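Local coordinates for foldase protein PrsA (PDB 4WO7) that assists the folding of secreted proteins after their translocation across the membrane and has peptidyl-prolyl cis-trans isomerase activity, at residues Y50-K55 with E91-K96; I120-I125 with H201-T206. All blocks are in the same frame, centred on the assembly; numbering follows the deposited sequence.

How the interactions relate
The two contacts lie on opposite sides of the chain's centre, their own centres about 33 Å apart, and share no helix or strand. Interaction 1 is a surface contact in a helical part of the fold: the linker between helices 21-49 and 54-67 lies against helix 81-101, joined by apolar side chains and one lysine-to-carbonyl bond. Interaction 2 is buried and pairs two neighbouring strands, 119-127 and 200-207, in the sheet of the PPIC-type isomerase domain. There backbone hydrogen bonds repeat along the strands, and side chains sort themselves onto the two sheet faces, whereas in interaction 1 individual side chains set the fit.

Interaction 1 (Y50-K55 with E91-K96); sequences YKVSDK and ELLTQK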
loop_
_atom_site.group_PDB
_atom_site.type_symbol
_atom_site.label_atom_id
_atom_site.label_comp_id
_atom_site.label_asym_id
_atom_site.label_seq_id
_atom_site.Cartn_x
_atom_site.Cartn_y
_atom_site.Cartn_z
ATOM N N TYR A 50 -27.522 -2.157 -15.016
ATOM C CA TYR A 50 -26.927 -1.346 -16.063
ATOM C C TYR A 50 -26.487 -2.298 -17.148
ATOM O O TYR A 50 -26.227 -3.470 -16.872
ATOM C CB TYR A 50 -25.760 -0.533 -15.526
ATOM C CG TYR A 50 -26.158 0.234 -14.307
ATOM C CD1 TYR A 50 -26.780 1.467 -14.405
ATOM C CD2 TYR A 50 -25.954 -0.303 -13.051
ATOM C CE1 TYR A 50 -27.165 2.155 -13.282
ATOM C CE2 TYR A 50 -26.332 0.370 -11.925
ATOM C CZ TYR A 50 -26.943 1.597 -12.041
ATOM O OH TYR A 50 -27.317 2.261 -10.899
ATOM N N LYS A 51 -26.398 -1.810 -18.377
ATOM C CA LYS A 51 -25.976 -2.667 -19.468
ATOM C C LYS A 51 -24.747 -2.102 -20.138
ATOM O O LYS A 51 -24.710 -0.940 -20.540
ATOM C CB LYS A 51 -27.103 -2.845 -20.483
ATOM C CG LYS A 51 -28.271 -3.672 -19.972
ATOM C CD LYS A 51 -27.888 -5.140 -19.844
ATOM C CE LYS A 51 -28.836 -5.889 -18.927
ATOM N NZ LYS A 51 -30.213 -5.926 -19.492
ATOM N N VAL A 52 -23.749 -2.968 -20.268
ATOM C CA VAL A 52 -22.468 -2.615 -20.846
ATOM C C VAL A 52 -22.174 -3.497 -22.043
ATOM O O VAL A 52 -22.171 -4.724 -21.947
ATOM C CB VAL A 52 -21.343 -2.745 -19.796
ATOM C CG1 VAL A 52 -19.964 -2.611 -20.429
ATOM C CG2 VAL A 52 -21.550 -1.731 -18.670
ATOM N N SER A 53 -21.934 -2.846 -23.173
ATOM C CA SER A 53 -21.635 -3.524 -24.420
ATOM C C SER A 53 -20.136 -3.614 -24.645
ATOM O O SER A 53 -19.362 -2.866 -24.049
ATOM C CB SER A 53 -22.309 -2.797 -25.579
ATOM O OG SER A 53 -21.853 -1.458 -25.669
ATOM N N ASP A 54 -19.732 -4.549 -25.492
ATOM C CA ASP A 54 -18.328 -4.701 -25.852
ATOM C C ASP A 54 -17.785 -3.425 -26.508
ATOM O O ASP A 54 -16.573 -3.212 -26.542
ATOM C CB ASP A 54 -18.135 -5.918 -26.757
ATOM C CG ASP A 54 -18.529 -7.216 -26.074
ATOM O OD1 ASP A 54 -19.738 -7.518 -25.998
ATOM O OD2 ASP A 54 -17.623 -7.940 -25.609
ATOM N N LYS A 55 -18.674 -2.588 -27.042
ATOM C CA LYS A 55 -18.261 -1.294 -27.580
ATOM C C LYS A 55 -17.659 -0.469 -26.459
ATOM O O LYS A 55 -16.583 0.115 -26.594
ATOM C CB LYS A 55 -19.456 -0.535 -28.180
ATOM C CG LYS A 55 -19.133 0.880 -28.691
ATOM C CD LYS A 55 -20.404 1.680 -28.996
ATOM C CE LYS A 55 -20.088 3.067 -29.556
ATOM N NZ LYS A 55 -21.316 3.837 -29.916
ATOM N N GLU A 91 -15.350 -2.449 -13.603
ATOM C CA GLU A 91 -15.110 -1.033 -13.333
ATOM C C GLU A 91 -16.178 -0.164 -14.004
ATOM O O GLU A 91 -16.710 0.763 -13.392
ATOM C CB GLU A 91 -13.716 -0.596 -13.797
ATOM C CG GLU A 91 -13.379 0.835 -13.375
ATOM C CD GLU A 91 -11.987 1.275 -13.794
ATOM O OE1 GLU A 91 -11.627 1.088 -14.978
ATOM O OE2 GLU A 91 -11.256 1.825 -12.944
ATOM N N LEU A 92 -16.491 -0.461 -15.262
ATOM C CA LEU A 92 -17.481 0.319 -15.999
ATOM C C LEU A 92 -18.848 0.216 -15.325
ATOM O O LEU A 92 -19.592 1.195 -15.269
ATOM C CB LEU A 92 -17.577 -0.136 -17.460
ATOM C CG LEU A 92 -16.362 0.112 -18.364
ATOM C CD1 LEU A 92 -16.550 -0.533 -19.733
ATOM C CD2 LEU A 92 -16.098 1.600 -18.530
ATOM N N LEU A 93 -19.177 -0.969 -14.819
ATOM C CA LEU A 93 -20.430 -1.156 -14.086
ATOM C C LEU A 93 -20.483 -0.327 -12.807
ATOM O O LEU A 93 -21.468 0.365 -12.549
ATOM C CB LEU A 93 -20.641 -2.627 -13.735
ATOM C CG LEU A 93 -21.046 -3.536 -14.896
ATOM C CD1 LEU A 93 -20.962 -4.986 -14.458
ATOM C CD2 LEU A 93 -22.454 -3.211 -15.382
ATOM N N THR A 94 -19.424 -0.396 -12.005
ATOM C CA THR A 94 -19.381 0.344 -10.746
ATOM C C THR A 94 -19.389 1.847 -11.030
ATOM O O THR A 94 -19.839 2.651 -10.210
ATOM C CB THR A 94 -18.137 -0.025 -9.906
ATOM O OG1 THR A 94 -16.955 0.161 -10.696
ATOM C CG2 THR A 94 -18.206 -1.481 -9.446
ATOM N N GLN A 95 -18.888 2.216 -12.204
ATOM C CA GLN A 95 -18.882 3.609 -12.627
ATOM C C GLN A 95 -20.302 4.064 -12.951
ATOM O O GLN A 95 -20.729 5.157 -12.569
ATOM C CB GLN A 95 -17.977 3.789 -13.845
ATOM C CG GLN A 95 -16.510 3.870 -13.499
ATOM C CD GLN A 95 -16.142 5.190 -12.863
ATOM O OE1 GLN A 95 -16.335 6.257 -13.452
ATOM N NE2 GLN A 95 -15.650 5.131 -11.634
ATOM N N LYS A 96 -21.030 3.213 -13.663
ATOM C CA LYS A 96 -22.391 3.525 -14.068
ATOM C C LYS A 96 -23.285 3.586 -12.838
ATOM O O LYS A 96 -24.172 4.435 -12.746
ATOM C CB LYS A 96 -22.911 2.506 -15.086
ATOM C CG LYS A 96 -22.404 2.757 -16.501
ATOM C CD LYS A 96 -23.127 1.897 -17.524
ATOM C CE LYS A 96 -22.946 2.447 -18.927
ATOM N NZ LYS A 96 -23.683 1.631 -19.927
#
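Y50 lays its ring alongside K96, with CG 4.0 Å from K96 CB and one ring face over the backbone of that lysine, whose C atom sits 4.1 Å above the ring plane toward the rim. The two side chains run past each other in opposite directions. Y50 is the first residue to leave helical conformation after helix 21-49, and its CG lies anti to the carbonyl carbon (chi1 -52°), a setting that sends the ring along helix 81-101, where it also touches A97, D100 and N101. A broad, flat residue with a polar tip suits this partly exposed place.

V52 packs beside it with both branches. CG2 meets L93 CD2 at 3.7 Å and lies near CD of K96, while CG1, anti to the backbone N (chi1 170°), reaches L92 CD1 at 4.1 Å. A beta-branched valine thus touches two successive leucines of the helix at once. L93, which is buried, also touches L46 and D47 of helix 21-49.

K96 serves both chemistries. Its extended chain carries CD past Y50 CB and V52 CG2, and NZ then donates to K51 O at 2.8 Å, approaching from above the carbonyl plane, 36° out of it. The same ammonium forms a salt bridge with E56, whose carboxylate also accepts from the backbone N of S53, the N-cap of helix 54-67. A methionine in its place would probably leave K51 O without this donor and E56 without its counter-charge, and the linker freer to shift. Methylenes covered by a tyrosine and a valine, ending in a charge shared between a carbonyl and a carboxylate, imply that the turn between two helices is held at the surface by apolar packing and electrostatics together.

Interaction 2 (I120-I125 with H201-T206); sequences IRASHI and HIIKKT
T206 takes hold of R121 O twice: its backbone N donates at 2.8 Å and its hydroxyl OG1 at 2.7 Å, both from the same face of the carbonyl. A chi1 of 57° puts OG1 between the backbone N and the carbonyl carbon, and its bond stands 82° out of the carbonyl plane, off any lone pair. Threonine suits the place by adding this second donor on a beta-branched residue at home in a strand; its CG2 also lies 3.9 Å from S123 OG.

Further along, S123 and K204 form a hydrogen-bonded antiparallel pair, K204 N donating to S123 O at 2.8 Å and S123 N to K204 O, and I125 and I202 repeat the pattern. H124 faces I203 between them, and A122 faces K205 nearer T206, both as non-hydrogen-bonded pairs. A122 CB touches I203 CG2 at 4.1 Å. On the same face the imidazoles of H124 and H201 meet rim to rim, H124 CD2 lying 3.2 Å from H201 ND1 with the planes 27° apart. Beside R121, the side chain of I120 crosses that of K205 at about a right angle, I120 CD1 4.1 Å from K205 CG.

The next shell surrounds these groups. The ring of H201 meets that of F178, H124 touches L165, D156 and S158, and K205 NZ donates to L185 O. R121 extends to a salt bridge with D164. On the face bearing I125 and I202, F146 of helix 146-153 and V136 of helix 130-142 cover the isoleucines, whose branched side chains suit a strand packed under helices.

Strand 119-127 also pairs with 164-169, and 200-207 with 194-195. This central antiparallel pairing, helices over one face and two histidines on the other, is characteristic of the parvulin-type (PpiC) fold, consistent with H124 and H201 belonging to the active site, as in other parvulins.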
loop_
_atom_site.group_PDB
_atom_site.type_symbol
_atom_site.label_atom_id
_atom_site.label_comp_id
_atom_site.label_asym_id
_atom_site.label_seq_id
_atom_site.Cartn_x
_atom_site.Cartn_y
_atom_site.Cartn_z
ATOM N N ILE A 120 -5.052 28.543 -11.805
ATOM C CA ILE A 120 -5.182 28.502 -13.262
ATOM C C ILE A 120 -5.072 27.060 -13.742
ATOM O O ILE A 120 -4.557 26.196 -13.029
ATOM C CB ILE A 120 -4.096 29.353 -13.987
ATOM C CG1 ILE A 120 -2.691 28.758 -13.806
ATOM C CG2 ILE A 120 -4.188 30.827 -13.588
ATOM C CD1 ILE A 120 -1.697 29.181 -14.875
ATOM N N ARG A 121 -5.580 26.810 -14.941
ATOM C CA ARG A 121 -5.453 25.513 -15.595
ATOM C C ARG A 121 -4.514 25.617 -16.800
ATOM O O ARG A 121 -4.568 26.597 -17.543
ATOM C CB ARG A 121 -6.837 25.009 -15.989
ATOM C CG ARG A 121 -6.889 23.557 -16.373
ATOM C CD ARG A 121 -8.239 23.206 -16.954
ATOM N NE ARG A 121 -8.291 21.812 -17.382
ATOM C CZ ARG A 121 -8.782 20.807 -16.665
ATOM N NH1 ARG A 121 -9.260 21.002 -15.442
ATOM N NH2 ARG A 121 -8.773 19.584 -17.174
ATOM N N ALA A 122 -3.665 24.608 -16.997
ATOM C CA ALA A 122 -2.682 24.634 -18.085
ATOM C C ALA A 122 -2.268 23.243 -18.579
ATOM O O ALA A 122 -2.340 22.257 -17.846
ATOM C CB ALA A 122 -1.452 25.400 -17.642
ATOM N N SER A 123 -1.846 23.184 -19.839
ATOM C CA SER A 123 -1.235 21.987 -20.411
ATOM C C SER A 123 0.247 22.222 -20.667
ATOM O O SER A 123 0.673 23.367 -20.816
ATOM C CB SER A 123 -1.920 21.594 -21.717
ATOM O OG SER A 123 -3.308 21.418 -21.537
ATOM N N HIS A 124 1.031 21.146 -20.703
ATOM C CA HIS A 124 2.445 21.258 -21.058
ATOM C C HIS A 124 2.962 20.074 -21.871
ATOM O O HIS A 124 2.380 18.985 -21.870
ATOM C CB HIS A 124 3.313 21.423 -19.812
ATOM C CG HIS A 124 3.719 20.127 -19.181
ATOM N ND1 HIS A 124 2.821 19.140 -18.853
ATOM C CD2 HIS A 124 4.941 19.665 -18.815
ATOM C CE1 HIS A 124 3.467 18.121 -18.309
ATOM N NE2 HIS A 124 4.752 18.416 -18.277
ATOM N N ILE A 125 4.062 20.324 -22.574
ATOM C CA ILE A 125 4.787 19.306 -23.326
ATOM C C ILE A 125 6.221 19.227 -22.826
ATOM O O ILE A 125 6.987 20.182 -22.951
ATOM C CB ILE A 125 4.759 19.604 -24.828
ATOM C CG1 ILE A 125 3.304 19.615 -25.302
ATOM C CG2 ILE A 125 5.547 18.544 -25.597
ATOM C CD1 ILE A 125 3.103 19.946 -26.764
ATOM N N HIS A 201 9.868 22.778 -21.406
ATOM C CA HIS A 201 8.415 22.805 -21.399
ATOM C C HIS A 201 7.856 23.759 -22.433
ATOM O O HIS A 201 8.391 24.849 -22.642
ATOM C CB HIS A 201 7.885 23.227 -20.030
ATOM C CG HIS A 201 8.259 22.302 -18.916
ATOM N ND1 HIS A 201 7.318 21.666 -18.141
ATOM C CD2 HIS A 201 9.467 21.909 -18.448
ATOM C CE1 HIS A 201 7.928 20.918 -17.237
ATOM N NE2 HIS A 201 9.231 21.048 -17.404
ATOM N N ILE A 202 6.781 23.334 -23.083
ATOM C CA ILE A 202 5.917 24.249 -23.808
ATOM C C ILE A 202 4.599 24.283 -23.056
ATOM O O ILE A 202 3.885 23.286 -23.002
ATOM C CB ILE A 202 5.693 23.831 -25.270
ATOM C CG1 ILE A 202 6.983 24.014 -26.070
ATOM C CG2 ILE A 202 4.606 24.692 -25.911
ATOM C CD1 ILE A 202 6.993 23.281 -27.390
ATOM N N ILE A 203 4.280 25.441 -22.489
ATOM C CA ILE A 203 3.100 25.581 -21.646
ATOM C C ILE A 203 1.997 26.322 -22.369
ATOM O O ILE A 203 2.249 27.312 -23.052
ATOM C CB ILE A 203 3.384 26.345 -20.339
ATOM C CG1 ILE A 203 4.703 25.891 -19.712
ATOM C CG2 ILE A 203 2.227 26.131 -19.364
ATOM C CD1 ILE A 203 5.098 26.690 -18.488
ATOM N N LYS A 204 0.774 25.819 -22.224
ATOM C CA LYS A 204 -0.397 26.505 -22.747
ATOM C C LYS A 204 -1.366 26.749 -21.603
ATOM O O LYS A 204 -1.940 25.817 -21.045
ATOM C CB LYS A 204 -1.085 25.689 -23.839
ATOM C CG LYS A 204 -2.302 26.381 -24.445
ATOM C CD LYS A 204 -2.915 25.565 -25.571
ATOM C CE LYS A 204 -4.338 26.012 -25.878
ATOM N NZ LYS A 204 -5.105 24.995 -26.654
ATOM N N LYS A 205 -1.545 28.015 -21.257
ATOM C CA LYS A 205 -2.502 28.396 -20.233
ATOM C C LYS A 205 -3.903 28.238 -20.801
ATOM O O LYS A 205 -4.233 28.888 -21.791
ATOM C CB LYS A 205 -2.243 29.833 -19.782
ATOM C CG LYS A 205 -3.052 30.262 -18.576
ATOM C CD LYS A 205 -2.614 31.632 -18.085
ATOM C CE LYS A 205 -3.694 32.357 -17.307
ATOM N NZ LYS A 205 -3.141 33.639 -16.789
ATOM N N THR A 206 -4.732 27.393 -20.189
ATOM C CA THR A 206 -6.002 27.048 -20.816
ATOM C C THR A 206 -7.114 28.007 -20.457
ATOM O O THR A 206 -7.890 28.416 -21.319
ATOM C CB THR A 206 -6.496 25.655 -20.393
ATOM O OG1 THR A 206 -6.599 25.608 -18.970
ATOM C CG2 THR A 206 -5.559 24.571 -20.860
#